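MRNA-binding protein PUF3 (Saccharomyces cerevisiae, PDB 3K49) binds the 3'-UTR of COX17 mRNA and other transcripts for mitochondrial proteins through its Pumilio repeat domain, promoting COX17 mRNA deadenylation and decay. Local coordinates at residues A[139-144]-A[167-172]; A[205-210]-A[237-242]. All coordinates share one frame; numbering follows the deposited sequence.

Contact 1: A[139-144]-A[167-172]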
loop_
_atom_site.group_PDB
_atom_site.type_symbol
_atom_site.label_atom_id
_atom_site.label_comp_id
_atom_site.label_asym_id
_atom_site.label_seq_id
_atom_site.Cartn_x
_atom_site.Cartn_y
_atom_site.Cartn_z
ATOM N N ASP A 139 6.292 -1.711 23.326
ATOM C CA ASP A 139 7.538 -2.457 23.426
ATOM C C ASP A 139 7.598 -3.619 22.460
ATOM O O ASP A 139 8.494 -4.467 22.556
ATOM C CB ASP A 139 7.703 -3.015 24.832
ATOM C CG ASP A 139 7.757 -1.938 25.870
ATOM O OD1 ASP A 139 8.789 -1.231 25.943
ATOM O OD2 ASP A 139 6.761 -1.798 26.605
ATOM N N SER A 140 6.651 -3.665 21.530
ATOM C CA SER A 140 6.507 -4.832 20.663
ATOM C C SER A 140 6.392 -4.406 19.218
ATOM O O SER A 140 5.976 -5.187 18.359
ATOM C CB SER A 140 5.275 -5.644 21.059
ATOM O OG SER A 140 5.251 -5.892 22.448
ATOM N N VAL A 141 6.780 -3.163 18.959
ATOM C CA VAL A 141 6.626 -2.565 17.644
ATOM C C VAL A 141 7.266 -3.376 16.530
ATOM O O VAL A 141 6.568 -3.767 15.587
ATOM C CB VAL A 141 7.133 -1.131 17.627
ATOM C CG1 VAL A 141 7.109 -0.591 16.212
ATOM C CG2 VAL A 141 6.265 -0.285 18.552
ATOM N N LEU A 142 8.572 -3.636 16.635
ATOM C CA LEU A 142 9.266 -4.489 15.653
ATOM C C LEU A 142 8.562 -5.839 15.470
ATOM O O LEU A 142 8.336 -6.287 14.339
ATOM C CB LEU A 142 10.751 -4.709 16.013
ATOM C CG LEU A 142 11.727 -3.578 15.683
ATOM C CD1 LEU A 142 13.093 -3.887 16.254
ATOM C CD2 LEU A 142 11.805 -3.345 14.179
ATOM N N GLN A 143 8.219 -6.489 16.579
ATOM C CA GLN A 143 7.462 -7.725 16.483
ATOM C C GLN A 143 6.137 -7.517 15.744
ATOM O O GLN A 143 5.745 -8.356 14.931
ATOM C CB GLN A 143 7.224 -8.343 17.861
ATOM C CG GLN A 143 6.396 -9.615 17.778
ATOM C CD GLN A 143 5.954 -10.118 19.130
ATOM O OE1 GLN A 143 6.270 -9.519 20.163
ATOM N NE2 GLN A 143 5.219 -11.228 19.135
ATOM N N MET A 144 5.465 -6.396 16.006
ATOM C CA MET A 144 4.166 -6.133 15.378
ATOM C C MET A 144 4.286 -5.966 13.860
ATOM O O MET A 144 3.461 -6.494 13.105
ATOM C CB MET A 144 3.498 -4.890 15.975
ATOM C CG MET A 144 3.142 -4.973 17.451
ATOM S SD MET A 144 1.872 -6.200 17.772
ATOM C CE MET A 144 2.822 -7.479 18.590
ATOM N N PRO A 167 5.538 8.390 19.725
ATOM C CA PRO A 167 6.997 8.529 19.556
ATOM C C PRO A 167 7.687 7.178 19.514
ATOM O O PRO A 167 8.699 7.007 18.834
ATOM C CB PRO A 167 7.441 9.273 20.820
ATOM C CG PRO A 167 6.166 9.761 21.474
ATOM C CD PRO A 167 5.087 8.817 21.058
ATOM N N PHE A 168 7.115 6.222 20.239
ATOM C CA PHE A 168 7.711 4.901 20.428
ATOM C C PHE A 168 7.754 4.050 19.161
ATOM O O PHE A 168 8.353 2.974 19.148
ATOM C CB PHE A 168 6.953 4.146 21.517
ATOM C CG PHE A 168 5.478 4.100 21.295
ATOM C CD1 PHE A 168 4.911 3.085 20.549
ATOM C CD2 PHE A 168 4.656 5.083 21.825
ATOM C CE1 PHE A 168 3.542 3.044 20.338
ATOM C CE2 PHE A 168 3.280 5.053 21.626
ATOM C CZ PHE A 168 2.718 4.033 20.880
ATOM N N ILE A 169 7.109 4.514 18.098
ATOM C CA ILE A 169 7.147 3.763 16.854
ATOM C C ILE A 169 8.518 3.941 16.200
ATOM O O ILE A 169 9.296 2.992 16.098
ATOM C CB ILE A 169 6.011 4.152 15.888
ATOM C CG1 ILE A 169 4.665 3.713 16.463
ATOM C CG2 ILE A 169 6.224 3.468 14.541
ATOM C CD1 ILE A 169 3.527 3.782 15.472
ATOM N N LEU A 170 8.827 5.166 15.793
ATOM C CA LEU A 170 10.110 5.442 15.150
ATOM C C LEU A 170 11.297 5.163 16.070
ATOM O O LEU A 170 12.308 4.608 15.638
ATOM C CB LEU A 170 10.176 6.878 14.628
ATOM C CG LEU A 170 11.183 7.016 13.497
ATOM C CD1 LEU A 170 10.799 6.069 12.383
ATOM C CD2 LEU A 170 11.238 8.431 12.996
ATOM N N SER A 171 11.166 5.533 17.339
ATOM C CA SER A 171 12.248 5.337 18.289
ATOM C C SER A 171 12.609 3.863 18.393
ATOM O O SER A 171 13.727 3.523 18.767
ATOM C CB SER A 171 11.873 5.898 19.660
ATOM O OG SER A 171 11.117 4.962 20.410
ATOM N N SER A 172 11.665 2.989 18.055
ATOM C CA SER A 172 11.916 1.545 18.087
ATOM C C SER A 172 12.513 1.064 16.773
ATOM O O SER A 172 13.021 -0.047 16.687
ATOM C CB SER A 172 10.624 0.756 18.367
ATOM O OG SER A 172 10.081 1.067 19.640
#
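In the PUM-HD domain, the short opening helix 141-146 of the fourth Pumilio repeat packs against helix 167-173, which runs from the fourth repeat into the first residues of the fifth, with Val141 facing Phe168, Ile169 and Ser172. The backbones come nearest at this point, the CA atoms of Val141 and Ile169 lying 6.4 Å apart. With CG1 anti to the backbone N (chi1 173°), the two methyls of the valine divide their contacts: CG1 approaches the carbonyl oxygen of Ile169, whereas CG2 sits 3.9 Å from Phe168 O. The same CG2 also meets the aromatic ring at its edge, near the ring plane, 4.1 Å from Phe168 CD1. Val141 CB itself lies 4.0 Å from Ser172 CB.

The Pumilio repeat is an all-helical unit, its helices joined by loops, and here residues 150-160 form the helix that comes between the two partners in sequence; its Ile158 touches Ile169. The serine turns its hydroxyl back into its own helix, where OG donates to Phe168 O over 2.6 Å, nearly in line with the carbonyl (C=O...OG angle 163°). That polar pair is thus satisfied internally while the valine packs over it. Leu142 adds the flank of the interface, its CD1 lying 3.9 Å from Ser172 O, and its side chain also reaches His176 in the following loop.

Contact 2: A[205-210]-A[237-242]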
loop_
_atom_site.group_PDB
_atom_site.type_symbol
_atom_site.label_atom_id
_atom_site.label_comp_id
_atom_site.label_asym_id
_atom_site.label_seq_id
_atom_site.Cartn_x
_atom_site.Cartn_y
_atom_site.Cartn_z
ATOM N N ILE A 205 14.217 9.043 8.907
ATOM C CA ILE A 205 14.016 7.864 8.075
ATOM C C ILE A 205 14.847 7.909 6.794
ATOM O O ILE A 205 15.403 6.902 6.367
ATOM C CB ILE A 205 12.529 7.731 7.669
ATOM C CG1 ILE A 205 11.685 7.212 8.839
ATOM C CG2 ILE A 205 12.380 6.847 6.430
ATOM C CD1 ILE A 205 10.240 7.153 8.533
ATOM N N LEU A 206 14.883 9.080 6.166
ATOM C CA LEU A 206 15.553 9.257 4.884
ATOM C C LEU A 206 17.079 9.229 5.043
ATOM O O LEU A 206 17.812 8.936 4.096
ATOM C CB LEU A 206 15.102 10.561 4.231
ATOM C CG LEU A 206 13.635 10.561 3.803
ATOM C CD1 LEU A 206 13.219 11.941 3.296
ATOM C CD2 LEU A 206 13.379 9.488 2.765
ATOM N N ASN A 207 17.545 9.541 6.249
ATOM C CA ASN A 207 18.957 9.446 6.587
ATOM C C ASN A 207 19.480 8.008 6.614
ATOM O O ASN A 207 20.625 7.757 6.273
ATOM C CB ASN A 207 19.222 10.123 7.935
ATOM C CG ASN A 207 19.334 11.646 7.818
ATOM O OD1 ASN A 207 19.279 12.206 6.718
ATOM N ND2 ASN A 207 19.493 12.316 8.957
ATOM N N GLU A 208 18.644 7.066 7.027
ATOM C CA GLU A 208 19.046 5.665 7.056
ATOM C C GLU A 208 18.918 5.013 5.678
ATOM O O GLU A 208 19.309 3.859 5.489
ATOM C CB GLU A 208 18.235 4.877 8.092
ATOM C CG GLU A 208 18.455 5.329 9.528
ATOM C CD GLU A 208 18.078 4.256 10.540
ATOM O OE1 GLU A 208 17.982 4.565 11.753
ATOM O OE2 GLU A 208 17.882 3.096 10.119
ATOM N N LEU A 209 18.373 5.747 4.714
ATOM C CA LEU A 209 18.170 5.187 3.383
ATOM C C LEU A 209 19.093 5.842 2.345
ATOM O O LEU A 209 19.376 5.261 1.299
ATOM C CB LEU A 209 16.707 5.373 2.953
ATOM C CG LEU A 209 15.573 4.867 3.850
ATOM C CD1 LEU A 209 14.257 4.981 3.123
ATOM C CD2 LEU A 209 15.819 3.424 4.257
ATOM N N LYS A 210 19.543 7.063 2.624
ATOM C CA LYS A 210 20.219 7.851 1.610
ATOM C C LYS A 210 21.608 7.336 1.210
ATOM O O LYS A 210 22.247 7.907 0.334
ATOM C CB LYS A 210 20.281 9.321 2.025
ATOM C CG LYS A 210 21.131 9.621 3.251
ATOM C CD LYS A 210 21.361 11.144 3.369
ATOM C CE LYS A 210 22.141 11.509 4.619
ATOM N NZ LYS A 210 21.969 12.927 4.994
ATOM N N ASN A 237 9.625 18.856 2.624
ATOM C CA ASN A 237 10.778 19.317 3.393
ATOM C C ASN A 237 12.100 19.329 2.632
ATOM O O ASN A 237 12.189 18.853 1.500
ATOM C CB ASN A 237 10.913 18.505 4.689
ATOM C CG ASN A 237 10.800 17.008 4.458
ATOM O OD1 ASN A 237 11.662 16.398 3.827
ATOM N ND2 ASN A 237 9.735 16.406 4.978
ATOM N N LYS A 238 13.126 19.873 3.276
ATOM C CA LYS A 238 14.449 19.991 2.679
ATOM C C LYS A 238 15.070 18.623 2.392
ATOM O O LYS A 238 15.924 18.484 1.508
ATOM C CB LYS A 238 15.369 20.785 3.609
ATOM C CG LYS A 238 15.602 20.107 4.957
ATOM C CD LYS A 238 16.616 20.861 5.807
ATOM C CE LYS A 238 16.871 20.137 7.125
ATOM N NZ LYS A 238 17.902 20.823 7.955
ATOM N N GLU A 239 14.646 17.616 3.148
ATOM C CA GLU A 239 15.235 16.284 3.048
ATOM C C GLU A 239 14.666 15.515 1.857
ATOM O O GLU A 239 15.400 14.818 1.144
ATOM C CB GLU A 239 15.016 15.504 4.345
ATOM C CG GLU A 239 15.663 14.130 4.359
ATOM C CD GLU A 239 17.175 14.197 4.301
ATOM O OE1 GLU A 239 17.727 15.309 4.440
ATOM O OE2 GLU A 239 17.811 13.137 4.116
ATOM N N MET A 240 13.365 15.658 1.629
ATOM C CA MET A 240 12.729 15.039 0.469
ATOM C C MET A 240 13.368 15.527 -0.830
ATOM O O MET A 240 13.795 14.722 -1.667
ATOM C CB MET A 240 11.229 15.324 0.453
ATOM C CG MET A 240 10.431 14.499 1.448
ATOM S SD MET A 240 10.360 12.742 1.032
ATOM C CE MET A 240 9.087 12.169 2.169
ATOM N N VAL A 241 13.442 16.847 -0.985
ATOM C CA VAL A 241 14.025 17.448 -2.178
ATOM C C VAL A 241 15.422 16.880 -2.493
ATOM O O VAL A 241 15.698 16.452 -3.620
ATOM C CB VAL A 241 14.086 18.989 -2.053
ATOM C CG1 VAL A 241 14.802 19.606 -3.257
ATOM C CG2 VAL A 241 12.692 19.559 -1.901
ATOM N N ASP A 242 16.303 16.871 -1.499
ATOM C CA ASP A 242 17.640 16.326 -1.691
ATOM C C ASP A 242 17.616 14.839 -2.061
ATOM O O ASP A 242 18.316 14.418 -2.985
ATOM C CB ASP A 242 18.480 16.518 -0.431
ATOM C CG ASP A 242 18.839 17.968 -0.182
ATOM O OD1 ASP A 242 18.689 18.786 -1.113
ATOM O OD2 ASP A 242 19.273 18.289 0.945
#
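Leu206 overlaps the bent side chain of Glu239, the two chains running antiparallel alongside each other so that hydrocarbon meets hydrocarbon. Leu206 CD1 lies 3.4 Å from Glu239 CG, a tight approach, and Leu206 CB touches the same methylene. The glutamate starts with CG anti to its backbone N (chi1 -177°), then bends at chi2 (65°), which turns CD away from the leucine's methyl, toward the amide of Asn207. CD1 of Leu206 serves a second neighbour as well: Met240 SD is 3.7 Å away, its side chain set roughly perpendicular to the leucine.

Beyond this apolar part the carboxylate enters a polar margin. Glu239 OE2 comes within 3.1 Å of Asn207 OD1, with the amide and carboxylate planes almost perpendicular; as modelled, both are acceptors, and the proximity is not a hydrogen bond. Lys210 NZ gives Asn207 OD1 a weak hydrogen bond of 3.3 Å and stays 4.3 Å from Glu239 OE2, too far for a salt bridge. Its positive charge would nevertheless be expected to ease the meeting of the two oxygens.

At the start of helix 238-252, Asn237 is the N-cap. Its OD1 accepts from Met240 N at 2.9 Å and, weakly, from Glu239 N, so the cap bonds take up backbone N-H groups of the helix's first turn. Asn237 ND2 in turn donates to Gln202 OE1, linking the cap to helix 199-207.

The interface therefore joins the end of helix 199-207, at the boundary between the fifth and sixth repeats, to the first turn of helix 238-252, which begins in the sixth. Further along that helix, Ile243 touches both Leu206 and Lys210, while Ile205, the residue before Leu206, packs against helices 177-181 and 186-196.

The two contacts come one after the other along the chain, all of contact 1 preceding contact 2, and their centres lie about 21 Å apart in the same all-helical PUM-HD domain. The step between them runs through helix 199-207, which contributes Leu206 and Asn207 to contact 2 and also touches contact 1: Ile205 CG1 meets Leu170 CD1 at 3.8 Å. Helices 167-173, 199-207 and 238-252 therefore lie side by side in space, each touching the next, from repeat 4 to repeat 6. Their nearest atoms are about 9 Å and 13 Å from the bound RNA, so neither contact touches it; both lie in the helical packing of the curved repeat array that carries the RNA-binding surface.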